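Local coordinates for NalD (PDB 5DAJ), which represses expression of the MexAB-OprM multidrug efflux pump in Pseudomonas aeruginosa as a TetR-family transcriptional regulator, and binds novobiocin, which induces the pump, at the interface of chains A and B. Residues are numbered along the deposited sequence; one frame, centred on the assembly and turned at random. Chains: chain A/B, NalD.

Contact 1: the interface of chains A and B. Residues chain A 169, 193, 196-197; chain B 165, 168-169, 197.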
# COMPACT_ATOMS: atom_id res chain seq x y z
N LEU A 169 -2.58 8.89 -1.80
CA LEU A 169 -2.71 9.27 -0.39
C LEU A 169 -3.72 8.41 0.36
O LEU A 169 -3.41 7.89 1.43
CB LEU A 169 -3.10 10.74 -0.23
CG LEU A 169 -3.35 11.19 1.22
CD1 LEU A 169 -2.11 11.02 2.07
CD2 LEU A 169 -3.82 12.62 1.24
N LEU A 193 -5.24 14.66 8.09
CA LEU A 193 -4.40 13.87 7.17
C LEU A 193 -4.70 14.19 5.70
O LEU A 193 -3.79 14.20 4.87
CB LEU A 193 -4.60 12.38 7.43
CG LEU A 193 -4.06 11.92 8.79
CD1 LEU A 193 -4.69 10.61 9.22
CD2 LEU A 193 -2.54 11.80 8.76
N PRO A 196 -4.01 18.74 3.90
CA PRO A 196 -2.95 19.32 3.07
C PRO A 196 -3.05 18.94 1.60
O PRO A 196 -2.79 19.78 0.74
CB PRO A 196 -1.67 18.75 3.69
CG PRO A 196 -2.10 17.52 4.40
CD PRO A 196 -3.47 17.83 4.92
N MSE A 197 -3.44 17.71 1.31
CA MSE A 197 -3.59 17.27 -0.09
C MSE A 197 -4.58 18.15 -0.79
O MSE A 197 -4.29 18.68 -1.87
CB MSE A 197 -4.02 15.81 -0.19
CG MSE A 197 -4.29 15.32 -1.62
SE MSE A 197 -2.71 15.56 -2.79
CE MSE A 197 -1.66 14.02 -2.16
N ALA B 165 0.94 11.99 7.14
CA ALA B 165 0.35 12.34 5.84
C ALA B 165 1.38 12.16 4.73
O ALA B 165 1.09 11.52 3.71
CB ALA B 165 -0.15 13.78 5.84
N ALA B 168 2.39 8.37 4.16
CA ALA B 168 1.27 7.69 3.52
C ALA B 168 1.26 7.98 2.02
O ALA B 168 1.08 7.06 1.21
CB ALA B 168 -0.06 8.10 4.14
N LEU B 169 1.50 9.23 1.65
CA LEU B 169 1.56 9.60 0.23
C LEU B 169 2.67 8.85 -0.51
O LEU B 169 2.43 8.28 -1.57
CB LEU B 169 1.75 11.11 0.04
CG LEU B 169 1.92 11.56 -1.42
CD1 LEU B 169 0.71 11.20 -2.27
CD2 LEU B 169 2.19 13.04 -1.49
N MSE B 197 1.13 18.02 -1.66
CA MSE B 197 1.34 17.63 -0.26
C MSE B 197 2.20 18.66 0.42
O MSE B 197 1.84 19.17 1.49
CB MSE B 197 1.96 16.25 -0.13
CG MSE B 197 2.30 15.84 1.31
SE MSE B 197 0.72 15.88 2.49
CE MSE B 197 -0.13 14.20 1.90
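Helices 159-179 and 186-201 of chain A pack against the same two helices of chain B, pairing up as the four-helix bundle through which TetR-family repressors typically dimerise. The middle of this patch is apolar and built from leucine and methionine, the latter modelled as selenomethionine, presumably introduced for phasing. A:Leu169 meets B:Met197 at about a right angle: the methyl CD1 of the leucine lies 3.8 Å from the terminal methyl CE of the selenomethionine, and CD2 reaches the same methyl from the other branch. The two-fold repeats this with the chains exchanged, A:Met197 CE touching B:Leu169 CD1 at 3.7 Å. Each selenomethionine leaves its helix with CG anti to the backbone N (chi1 176° in B:Met197), then bends at chi2 and chi3, and this double bend turns the end methyl toward the partner leucine. Further back along the chain, selenium does the touching. B:Met197 SE lies 3.8 Å from A:Pro196 CG, on the proline ring, the two side chains running side by side in the same direction. At the other flank the small side chain of B:Ala165 probably allows the close approach of the helices, with B:Ala168 only marginally involved. A:Leu169 CD1 packs 3.6 Å from the backbone oxygen O of B:Ala165, while B:Ala165 CB sits 3.8 Å from the carbonyl oxygen O of A:Leu193. A:Leu193 also brings its methyl CD2 up to the backbone of B:Ala165.

Contact 2: the interface of chains A and B. Residues chain A 133-134, 137, 164, 167; chain B 176, 179-180, 183.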
# COMPACT_ATOMS: atom_id res chain seq x y z
N VAL A 133 -9.84 0.22 -9.05
CA VAL A 133 -8.99 1.39 -8.80
C VAL A 133 -8.94 2.30 -10.02
O VAL A 133 -9.08 3.52 -9.92
CB VAL A 133 -7.54 1.00 -8.43
CG1 VAL A 133 -6.65 2.24 -8.32
CG2 VAL A 133 -7.51 0.22 -7.12
N GLN A 134 -8.71 1.69 -11.18
CA GLN A 134 -8.66 2.41 -12.45
C GLN A 134 -9.91 3.27 -12.64
O GLN A 134 -9.84 4.39 -13.17
CB GLN A 134 -8.50 1.44 -13.63
CG GLN A 134 -8.13 2.12 -14.95
CD GLN A 134 -6.79 2.85 -14.87
OE1 GLN A 134 -5.77 2.27 -14.49
NE2 GLN A 134 -6.79 4.13 -15.25
N ILE A 137 -10.04 6.29 -10.12
CA ILE A 137 -9.09 7.28 -10.66
C ILE A 137 -9.66 8.04 -11.86
O ILE A 137 -9.51 9.26 -11.96
CB ILE A 137 -7.74 6.62 -11.01
CG1 ILE A 137 -7.01 6.27 -9.70
CG2 ILE A 137 -6.88 7.54 -11.88
CD1 ILE A 137 -5.69 5.56 -9.86
N ARG A 164 -4.38 10.97 -9.25
CA ARG A 164 -3.39 9.96 -8.88
C ARG A 164 -2.71 10.28 -7.55
O ARG A 164 -2.49 9.39 -6.75
CB ARG A 164 -2.35 9.77 -9.97
CG ARG A 164 -2.92 8.99 -11.14
CD ARG A 164 -2.24 9.28 -12.45
NE ARG A 164 -2.84 8.48 -13.51
CZ ARG A 164 -4.01 8.72 -14.10
NH1 ARG A 164 -4.78 9.73 -13.73
NH2 ARG A 164 -4.43 7.93 -15.07
N HIS A 167 -5.50 9.56 -4.89
CA HIS A 167 -5.71 8.13 -4.68
C HIS A 167 -4.56 7.48 -3.93
O HIS A 167 -4.78 6.64 -3.05
CB HIS A 167 -5.93 7.37 -5.99
CG HIS A 167 -6.13 5.90 -5.78
ND1 HIS A 167 -5.11 4.99 -5.91
CD2 HIS A 167 -7.21 5.20 -5.37
CE1 HIS A 167 -5.56 3.79 -5.61
NE2 HIS A 167 -6.83 3.89 -5.28
N ASP B 176 0.72 2.05 -5.63
CA ASP B 176 -0.03 2.26 -6.88
C ASP B 176 0.83 1.94 -8.10
O ASP B 176 0.40 1.18 -8.97
CB ASP B 176 -0.55 3.71 -6.99
CG ASP B 176 -2.02 3.85 -6.62
OD1 ASP B 176 -2.76 2.84 -6.59
OD2 ASP B 176 -2.47 4.99 -6.39
N ARG B 179 1.86 -1.73 -8.49
CA ARG B 179 0.66 -2.48 -8.88
C ARG B 179 0.34 -2.26 -10.36
O ARG B 179 0.03 -3.19 -11.08
CB ARG B 179 -0.53 -2.07 -8.00
CG ARG B 179 -1.84 -2.82 -8.29
CD ARG B 179 -3.02 -2.29 -7.47
NE ARG B 179 -3.09 -0.82 -7.50
CZ ARG B 179 -3.56 -0.09 -8.52
NH1 ARG B 179 -4.05 -0.66 -9.62
NH2 ARG B 179 -3.55 1.23 -8.43
N ASP B 180 0.38 -0.99 -10.79
CA ASP B 180 0.05 -0.58 -12.17
C ASP B 180 0.98 0.55 -12.63
O ASP B 180 0.72 1.73 -12.36
CB ASP B 180 -1.42 -0.12 -12.27
CG ASP B 180 -1.80 0.36 -13.68
OD1 ASP B 180 -1.03 0.16 -14.64
OD2 ASP B 180 -2.90 0.94 -13.82
N LEU B 183 0.06 4.05 -14.50
CA LEU B 183 -0.59 5.17 -13.79
C LEU B 183 0.13 6.48 -13.94
O LEU B 183 -0.50 7.52 -14.18
CB LEU B 183 -0.76 4.87 -12.30
CG LEU B 183 -1.97 4.04 -11.90
CD1 LEU B 183 -1.89 3.74 -10.41
CD2 LEU B 183 -3.28 4.74 -12.23
O HOH W 1 -1.49 7.17 -7.80
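The guanidinium of B:Arg179 has A:Val133 over the centre of one face, with CG2 4.2 Å above the plane, and its own chain's B:Asp176 backbone oxygen toward the rim of the other. At its edge, in plane, lies B:Asp176 OD1, joined to B:Arg179 NH2 by a salt bridge of 2.6 Å. That nitrogen comes from above the carboxylate plane, 43° out of it. The other carboxylate oxygen crosses the interface: A:His167 ND1 donates to B:Asp176 OD2 at 2.7 Å, and OD2 accepts with its syn lone pair, on the side of the other oxygen. Here ring and carboxylate are nearly coplanar, 15° apart, with the carboxylate at the imidazole edge. A water extends the link, 2.8 Å from B:Asp176 OD2 and 2.7 Å from the backbone oxygen O of A:Arg164. B:Arg179 and the N-H of A:His167 would both tend to stabilise a charged carboxylate on B:Asp176. A:Arg164 has A:Ile137 CG2 over one face of its guanidinium, toward the rim, and gives NE to the backbone oxygen O of B:Leu183 at 2.6 Å; the donor is tilted 24° from the carbonyl plane. Its chain, extended from CG to NE, carries the group out to that carbonyl. The side chain of B:Leu183 packs by CD2 against A:Ile137 CD1, 3.5 Å away, and lies near A:Arg164 NE. Nearby, the side chains of A:Gln134 and B:Asp180 cross at about a right angle, OE1 facing OD2, with amide and carboxylate planes well turned from each other. In the fold, helices 123-145 and 159-179 of chain A receive the C-terminal end of helix 159-179 of chain B and the loop that follows it.

Contact 1 and contact 2 lie about 16 Å apart, measured between the centres of their C-alpha atoms, and belong to one two-fold interface. Helix 159-179 of both chains runs through both: its middle serves contact 1, while chain A gives contact 2 residues that lie just before its contact 1 leucine, A:Leu169, and chain B gives the C-terminal end. Contact 1 adds helix 186-201, and contact 2 adds helix 123-145 of chain A and the loop of chain B that precedes helix 186-201. An apolar centre is thus joined to a more polar flank, which the symmetry repeats. Such continuity should fix how the two subunits, and with them the DNA-binding domains, are set relative to each other.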